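Nigritoxine (Vibrio nigripulchritudo, PDB 5M41) is a bacterial protein toxin that acts on crustaceans and insects. Local coordinates at residues T241-H253 with D368-F380. Numbering follows the deposited sequence.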
ATOM      1  N   THR A 241      10.891   7.238  28.071  1.00 41.86           N
ATOM      2  CA  THR A 241      10.941   8.407  27.181  1.00 42.06           C
ATOM      3  C   THR A 241      10.852   7.998  25.712  1.00 42.49           C
ATOM      4  O   THR A 241      10.163   8.647  24.931  1.00 41.77           O
ATOM      5  CB  THR A 241      12.222   9.247  27.450  1.00 46.07           C
ATOM      6  OG1 THR A 241      12.218   9.676  28.816  1.00 46.07           O
ATOM      7  CG2 THR A 241      12.321  10.488  26.557  1.00 45.74           C
ATOM      8  N   ASP A 242      11.548   6.927  25.333  1.00 43.27           N
ATOM      9  CA  ASP A 242      11.501   6.468  23.946  1.00 45.11           C
ATOM     10  C   ASP A 242      10.119   5.980  23.558  1.00 42.36           C
ATOM     11  O   ASP A 242       9.695   6.219  22.449  1.00 42.39           O
ATOM     12  CB  ASP A 242      12.542   5.379  23.688  1.00 47.57           C
ATOM     13  CG  ASP A 242      13.963   5.948  23.613  1.00 50.63           C
ATOM     14  OD1 ASP A 242      14.121   7.145  23.320  1.00 51.09           O
ATOM     15  OD2 ASP A 242      14.912   5.203  23.853  1.00 54.04           O
ATOM     16  N   GLU A 243       9.426   5.303  24.471  1.00 41.28           N
ATOM     17  CA  GLU A 243       8.033   4.896  24.211  1.00 41.14           C
ATOM     18  C   GLU A 243       7.140   6.102  23.940  1.00 40.90           C
ATOM     19  O   GLU A 243       6.307   6.058  23.036  1.00 40.37           O
ATOM     20  CB  GLU A 243       7.476   4.057  25.358  1.00 41.61           C
ATOM     21  CG  GLU A 243       7.990   2.626  25.373  1.00 45.29           C
ATOM     22  CD  GLU A 243       7.751   1.899  24.058  1.00 46.85           C
ATOM     23  OE1 GLU A 243       6.635   1.993  23.458  1.00 46.01           O
ATOM     24  OE2 GLU A 243       8.703   1.234  23.613  1.00 49.32           O
ATOM     25  N   LEU A 244       7.338   7.199  24.678  1.00 40.24           N
ATOM     26  CA  LEU A 244       6.552   8.416  24.397  1.00 37.97           C
ATOM     27  C   LEU A 244       6.972   9.040  23.085  1.00 40.87           C
ATOM     28  O   LEU A 244       6.122   9.540  22.322  1.00 40.72           O
ATOM     29  CB  LEU A 244       6.642   9.457  25.525  1.00 36.33           C
ATOM     30  CG  LEU A 244       6.111   9.090  26.917  1.00 35.69           C
ATOM     31  CD1 LEU A 244       5.925  10.351  27.735  1.00 36.43           C
ATOM     32  CD2 LEU A 244       4.774   8.361  26.892  1.00 33.00           C
ATOM     33  N   ARG A 245       8.273   9.020  22.803  1.00 40.23           N
ATOM     34  CA  ARG A 245       8.756   9.545  21.536  1.00 41.94           C
ATOM     35  C   ARG A 245       8.164   8.759  20.350  1.00 40.54           C
ATOM     36  O   ARG A 245       7.894   9.335  19.303  1.00 42.42           O
ATOM     37  CB  ARG A 245      10.290   9.521  21.482  1.00 44.16           C
ATOM     38  CG  ARG A 245      10.933  10.552  22.400  1.00 46.30           C
ATOM     39  CD  ARG A 245      12.447  10.412  22.397  1.00 50.60           C
ATOM     40  NE  ARG A 245      13.002  10.564  21.054  1.00 52.89           N
ATOM     41  CZ  ARG A 245      13.355  11.719  20.511  1.00 57.53           C
ATOM     42  NH1 ARG A 245      13.229  12.856  21.189  1.00 60.22           N
ATOM     43  NH2 ARG A 245      13.858  11.726  19.284  1.00 63.11           N
ATOM     44  N   ALA A 246       7.947   7.462  20.542  1.00 39.65           N
ATOM     45  CA  ALA A 246       7.496   6.559  19.470  1.00 38.81           C
ATOM     46  C   ALA A 246       5.990   6.250  19.514  1.00 37.01           C
ATOM     47  O   ALA A 246       5.529   5.304  18.873  1.00 37.28           O
ATOM     48  CB  ALA A 246       8.316   5.256  19.506  1.00 37.69           C
ATOM     49  N   ILE A 247       5.237   7.033  20.283  1.00 35.93           N
ATOM     50  CA  ILE A 247       3.784   6.818  20.470  1.00 35.96           C
ATOM     51  C   ILE A 247       2.973   6.719  19.161  1.00 34.99           C
ATOM     52  O   ILE A 247       2.005   5.979  19.092  1.00 35.30           O
ATOM     53  CB  ILE A 247       3.157   7.869  21.451  1.00 35.59           C
ATOM     54  CG1 ILE A 247       1.693   7.568  21.746  1.00 37.24           C
ATOM     55  CG2 ILE A 247       3.155   9.270  20.872  1.00 35.64           C
ATOM     56  CD1 ILE A 247       1.481   6.384  22.655  1.00 34.36           C
ATOM     57  N   GLN A 248       3.360   7.464  18.132  1.00 35.82           N
ATOM     58  CA  GLN A 248       2.671   7.369  16.834  1.00 35.91           C
ATOM     59  C   GLN A 248       3.480   6.559  15.800  1.00 36.81           C
ATOM     60  O   GLN A 248       3.245   6.667  14.607  1.00 36.58           O
ATOM     61  CB  GLN A 248       2.342   8.778  16.313  1.00 36.39           C
ATOM     62  CG  GLN A 248       1.353   9.500  17.223  1.00 36.36           C
ATOM     63  CD  GLN A 248       0.860  10.819  16.635  1.00 38.40           C
ATOM     64  OE1 GLN A 248       1.647  11.624  16.189  1.00 40.02           O
ATOM     65  NE2 GLN A 248      -0.449  11.039  16.667  1.00 37.09           N
ATOM     66  N   SER A 249       4.439   5.757  16.256  1.00 36.40           N
ATOM     67  CA  SER A 249       5.260   4.986  15.315  1.00 38.05           C
ATOM     68  C   SER A 249       4.523   3.704  14.906  1.00 36.93           C
ATOM     69  O   SER A 249       3.581   3.276  15.590  1.00 35.99           O
ATOM     70  CB  SER A 249       6.647   4.674  15.903  1.00 38.96           C
ATOM     71  OG  SER A 249       6.527   3.680  16.890  1.00 41.73           O
ATOM     72  N   PRO A 250       4.919   3.109  13.773  1.00 37.20           N
ATOM     73  CA  PRO A 250       4.144   1.966  13.254  1.00 37.37           C
ATOM     74  C   PRO A 250       4.013   0.764  14.212  1.00 38.62           C
ATOM     75  O   PRO A 250       2.937   0.129  14.225  1.00 36.98           O
ATOM     76  CB  PRO A 250       4.911   1.580  11.994  1.00 37.89           C
ATOM     77  CG  PRO A 250       5.492   2.893  11.527  1.00 38.23           C
ATOM     78  CD  PRO A 250       5.905   3.596  12.788  1.00 37.75           C
ATOM     79  N   PHE A 251       5.066   0.448  14.997  1.00 37.36           N
ATOM     80  CA  PHE A 251       5.013  -0.736  15.871  1.00 38.31           C
ATOM     81  C   PHE A 251       5.044  -0.320  17.346  1.00 37.07           C
ATOM     82  O   PHE A 251       5.407  -1.103  18.179  1.00 35.23           O
ATOM     83  CB  PHE A 251       6.134  -1.775  15.535  1.00 38.75           C
ATOM     84  CG  PHE A 251       6.305  -2.029  14.033  1.00 40.61           C
ATOM     85  CD1 PHE A 251       5.345  -2.756  13.308  1.00 39.85           C
ATOM     86  CD2 PHE A 251       7.397  -1.502  13.345  1.00 40.31           C
ATOM     87  CE1 PHE A 251       5.495  -2.976  11.930  1.00 40.50           C
ATOM     88  CE2 PHE A 251       7.543  -1.717  11.972  1.00 42.29           C
ATOM     89  CZ  PHE A 251       6.594  -2.459  11.273  1.00 41.42           C
ATOM     90  N   SER A 252       4.677   0.923  17.653  1.00 36.01           N
ATOM     91  CA  SER A 252       4.701   1.411  19.044  1.00 35.26           C
ATOM     92  C   SER A 252       4.123   0.405  20.048  1.00 36.78           C
ATOM     93  O   SER A 252       2.971  -0.021  19.914  1.00 36.38           O
ATOM     94  CB  SER A 252       3.884   2.690  19.140  1.00 35.01           C
ATOM     95  OG  SER A 252       3.667   3.017  20.496  1.00 33.88           O
ATOM     96  N   HIS A 253       4.899   0.052  21.066  1.00 36.48           N
ATOM     97  CA  HIS A 253       4.443  -0.915  22.062  1.00 39.73           C
ATOM     98  C   HIS A 253       3.444  -0.278  22.988  1.00 37.72           C
ATOM     99  O   HIS A 253       2.436  -0.886  23.372  1.00 36.01           O
ATOM    100  CB  HIS A 253       5.651  -1.524  22.797  1.00 44.61           C
ATOM    101  CG  HIS A 253       6.505  -2.401  21.904  1.00 48.68           C
ATOM    102  ND1 HIS A 253       6.312  -3.746  21.794  1.00 53.31           N
ATOM    103  CD2 HIS A 253       7.523  -2.079  21.007  1.00 48.89           C
ATOM    104  CE1 HIS A 253       7.179  -4.253  20.889  1.00 51.43           C
ATOM    105  NE2 HIS A 253       7.930  -3.237  20.420  1.00 51.74           N
ATOM    106  N   ASP A 368       1.640   1.242   2.828  1.00 33.62           N
ATOM    107  CA  ASP A 368       1.972   2.550   3.371  1.00 34.66           C
ATOM    108  C   ASP A 368       2.535   2.360   4.783  1.00 33.52           C
ATOM    109  O   ASP A 368       1.968   1.628   5.590  1.00 32.93           O
ATOM    110  CB  ASP A 368       0.724   3.414   3.473  1.00 34.88           C
ATOM    111  CG  ASP A 368       0.011   3.598   2.131  1.00 41.09           C
ATOM    112  OD1 ASP A 368       0.670   3.833   1.080  1.00 37.89           O
ATOM    113  OD2 ASP A 368      -1.246   3.544   2.142  1.00 46.07           O
ATOM    114  N   ILE A 369       3.625   3.045   5.072  1.00 32.34           N
ATOM    115  CA  ILE A 369       4.222   3.049   6.405  1.00 32.32           C
ATOM    116  C   ILE A 369       3.879   4.397   7.036  1.00 31.11           C
ATOM    117  O   ILE A 369       4.270   5.454   6.514  1.00 31.61           O
ATOM    118  CB  ILE A 369       5.749   2.824   6.322  1.00 33.39           C
ATOM    119  CG1 ILE A 369       6.047   1.496   5.582  1.00 35.29           C
ATOM    120  CG2 ILE A 369       6.361   2.845   7.732  1.00 32.49           C
ATOM    121  CD1 ILE A 369       7.481   1.317   5.084  1.00 34.52           C
ATOM    122  N   VAL A 370       3.082   4.365   8.103  1.00 30.59           N
ATOM    123  CA  VAL A 370       2.514   5.603   8.703  1.00 31.65           C
ATOM    124  C   VAL A 370       3.031   5.829  10.135  1.00 32.70           C
ATOM    125  O   VAL A 370       2.957   4.943  10.971  1.00 31.96           O
ATOM    126  CB  VAL A 370       0.974   5.554   8.705  1.00 32.61           C
ATOM    127  CG1 VAL A 370       0.372   6.770   9.431  1.00 32.40           C
ATOM    128  CG2 VAL A 370       0.446   5.474   7.269  1.00 32.15           C
ATOM    129  N   GLY A 371       3.584   7.003  10.390  1.00 33.48           N
ATOM    130  CA  GLY A 371       4.020   7.418  11.720  1.00 35.00           C
ATOM    131  C   GLY A 371       4.595   8.810  11.586  1.00 37.55           C
ATOM    132  O   GLY A 371       4.518   9.402  10.511  1.00 37.07           O
ATOM    133  N   SER A 372       5.199   9.346  12.644  1.00 38.03           N
ATOM    134  CA  SER A 372       5.814  10.651  12.495  1.00 39.89           C
ATOM    135  C   SER A 372       7.034  10.511  11.592  1.00 40.91           C
ATOM    136  O   SER A 372       7.626   9.429  11.522  1.00 39.12           O
ATOM    137  CB  SER A 372       6.190  11.255  13.853  1.00 42.08           C
ATOM    138  OG  SER A 372       7.462  10.803  14.261  1.00 43.45           O
ATOM    139  N   SER A 373       7.422  11.587  10.894  1.00 41.83           N
ATOM    140  CA  SER A 373       8.599  11.490  10.034  1.00 43.47           C
ATOM    141  C   SER A 373       9.836  11.020  10.806  1.00 45.52           C
ATOM    142  O   SER A 373      10.593  10.167  10.317  1.00 45.52           O
ATOM    143  CB  SER A 373       8.877  12.781   9.263  1.00 47.11           C
ATOM    144  OG  SER A 373       8.977  13.873  10.121  1.00 51.57           O
ATOM    145  N   ARG A 374      10.006  11.515  12.032  1.00 45.42           N
ATOM    146  CA  ARG A 374      11.108  11.065  12.861  1.00 47.62           C
ATOM    147  C   ARG A 374      11.033   9.562  13.158  1.00 44.45           C
ATOM    148  O   ARG A 374      12.065   8.905  13.172  1.00 44.42           O
ATOM    149  CB  ARG A 374      11.187  11.861  14.163  1.00 51.07           C
ATOM    150  CG  ARG A 374      12.220  11.296  15.122  1.00 59.04           C
ATOM    151  CD  ARG A 374      12.119  11.904  16.522  1.00 61.51           C
ATOM    152  NE  ARG A 374      10.884  11.539  17.228  1.00 59.57           N
ATOM    153  CZ  ARG A 374      10.379  12.258  18.230  1.00 56.46           C
ATOM    154  NH1 ARG A 374      10.997  13.355  18.608  1.00 59.26           N
ATOM    155  NH2 ARG A 374       9.260  11.892  18.836  1.00 54.81           N
ATOM    156  N   ASP A 375       9.828   9.036  13.400  1.00 41.85           N
ATOM    157  CA  ASP A 375       9.638   7.597  13.625  1.00 41.79           C
ATOM    158  C   ASP A 375      10.074   6.787  12.414  1.00 41.33           C
ATOM    159  O   ASP A 375      10.655   5.718  12.559  1.00 41.11           O
ATOM    160  CB  ASP A 375       8.168   7.251  13.900  1.00 40.57           C
ATOM    161  CG  ASP A 375       7.620   7.912  15.162  1.00 43.51           C
ATOM    162  OD1 ASP A 375       8.393   8.157  16.106  1.00 44.66           O
ATOM    163  OD2 ASP A 375       6.390   8.154  15.214  1.00 42.11           O
ATOM    164  N   LEU A 376       9.770   7.283  11.213  1.00 40.21           N
ATOM    165  CA  LEU A 376      10.186   6.583  10.006  1.00 40.95           C
ATOM    166  C   LEU A 376      11.720   6.560   9.855  1.00 42.78           C
ATOM    167  O   LEU A 376      12.277   5.515   9.502  1.00 43.68           O
ATOM    168  CB  LEU A 376       9.480   7.144   8.765  1.00 40.10           C
ATOM    169  CG  LEU A 376       8.150   6.415   8.491  1.00 42.64           C
ATOM    170  CD1 LEU A 376       7.207   6.350   9.692  1.00 41.14           C
ATOM    171  CD2 LEU A 376       7.439   6.930   7.256  1.00 42.29           C
ATOM    172  N   ILE A 377      12.392   7.685  10.127  1.00 43.33           N
ATOM    173  CA  ILE A 377      13.869   7.722  10.055  1.00 46.67           C
ATOM    174  C   ILE A 377      14.427   6.704  11.055  1.00 47.93           C
ATOM    175  O   ILE A 377      15.238   5.850  10.700  1.00 48.71           O
ATOM    176  CB  ILE A 377      14.439   9.135  10.369  1.00 50.76           C
ATOM    177  CG1 ILE A 377      14.048  10.145   9.284  1.00 49.89           C
ATOM    178  CG2 ILE A 377      15.961   9.110  10.538  1.00 53.17           C
ATOM    179  CD1 ILE A 377      14.392   9.724   7.869  1.00 50.41           C
ATOM    180  N   GLU A 378      13.952   6.771  12.295  1.00 47.56           N
ATOM    181  CA  GLU A 378      14.440   5.867  13.335  1.00 49.70           C
ATOM    182  C   GLU A 378      14.147   4.420  12.962  1.00 46.71           C
ATOM    183  O   GLU A 378      14.993   3.561  13.133  1.00 46.80           O
ATOM    184  CB  GLU A 378      13.864   6.227  14.701  1.00 54.17           C
ATOM    185  CG  GLU A 378      14.463   7.517  15.262  1.00 64.59           C
ATOM    186  CD  GLU A 378      13.813   8.001  16.562  1.00 69.36           C
ATOM    187  OE1 GLU A 378      13.039   7.237  17.189  1.00 71.47           O
ATOM    188  OE2 GLU A 378      14.091   9.156  16.971  1.00 74.96           O
ATOM    189  N   GLY A 379      12.959   4.159  12.422  1.00 42.99           N
ATOM    190  CA  GLY A 379      12.599   2.808  11.989  1.00 41.83           C
ATOM    191  C   GLY A 379      13.518   2.276  10.880  1.00 43.38           C
ATOM    192  O   GLY A 379      13.860   1.095  10.856  1.00 42.21           O
ATOM    193  N   PHE A 380      13.899   3.141   9.948  1.00 44.04           N
ATOM    194  CA  PHE A 380      14.845   2.739   8.909  1.00 47.35           C
ATOM    195  C   PHE A 380      16.227   2.453   9.475  1.00 51.00           C
ATOM    196  O   PHE A 380      16.831   1.443   9.123  1.00 52.72           O
ATOM    197  CB  PHE A 380      14.923   3.766   7.776  1.00 44.90           C
ATOM    198  CG  PHE A 380      13.835   3.610   6.755  1.00 41.69           C
ATOM    199  CD1 PHE A 380      13.774   2.474   5.944  1.00 41.39           C
ATOM    200  CD2 PHE A 380      12.894   4.613   6.577  1.00 39.73           C
ATOM    201  CE1 PHE A 380      12.766   2.335   4.986  1.00 39.65           C
ATOM    202  CE2 PHE A 380      11.896   4.483   5.632  1.00 37.47           C
ATOM    203  CZ  PHE A 380      11.829   3.343   4.840  1.00 38.15           C
TER
HETATM  204  O   HOH W   1       5.669   8.869  17.516  1.00 28.09           O
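R374 lies over one face of the R245 guanidinium, with its NH1 3.1 Å above that plane and toward the rim. In return, R245 CZ sits over one face of the R374 guanidinium, again off-centre. The two planes are 37° apart, so this is a tilted overlap of two like charges, and the two side chains cross at about a right angle. E378 OE2 lies at the edge of the R245 guanidinium, in its plane. R245 NH2 and E378 OE2 make a weak, long salt bridge of 3.5 Å, which probably offsets some of the positive charge. R374 is held by backbone oxygens. Its NH2 donates to R245 O at 2.9 Å, tilted from the carbonyl plane, and its NH1 bonds to G19 O. The R374 chain leaves with CG anti to the backbone N (chi1 173°) and bends at chi3, which brings the guanidinium over R245.

The CB bond of D375 is directed toward 241-253, and its CG packs on S249 CB at 3.5 Å. A water takes a bond from Q248 N and donates to R245 O; its approach to D375 OD2 is unusually short and doubtful. S249 OG donates to A246 O, on a lone pair.

P250 CG touches V370 O at 3.3 Å and also meets I369 CG2 and L376 CD1. G371 CA comes 3.1 Å from Q248 O in a CA-H...O contact.

S372 and D375 form a capping box: D375 N donates to S372 OG, and S372 N to D375 OD2, from above the carboxylate plane. The contact is buried. It sets two successive type I beta turns, A246-S249 and S249-S252, against the corner between strand 366-370 and the capped N-terminus of helix 373-382.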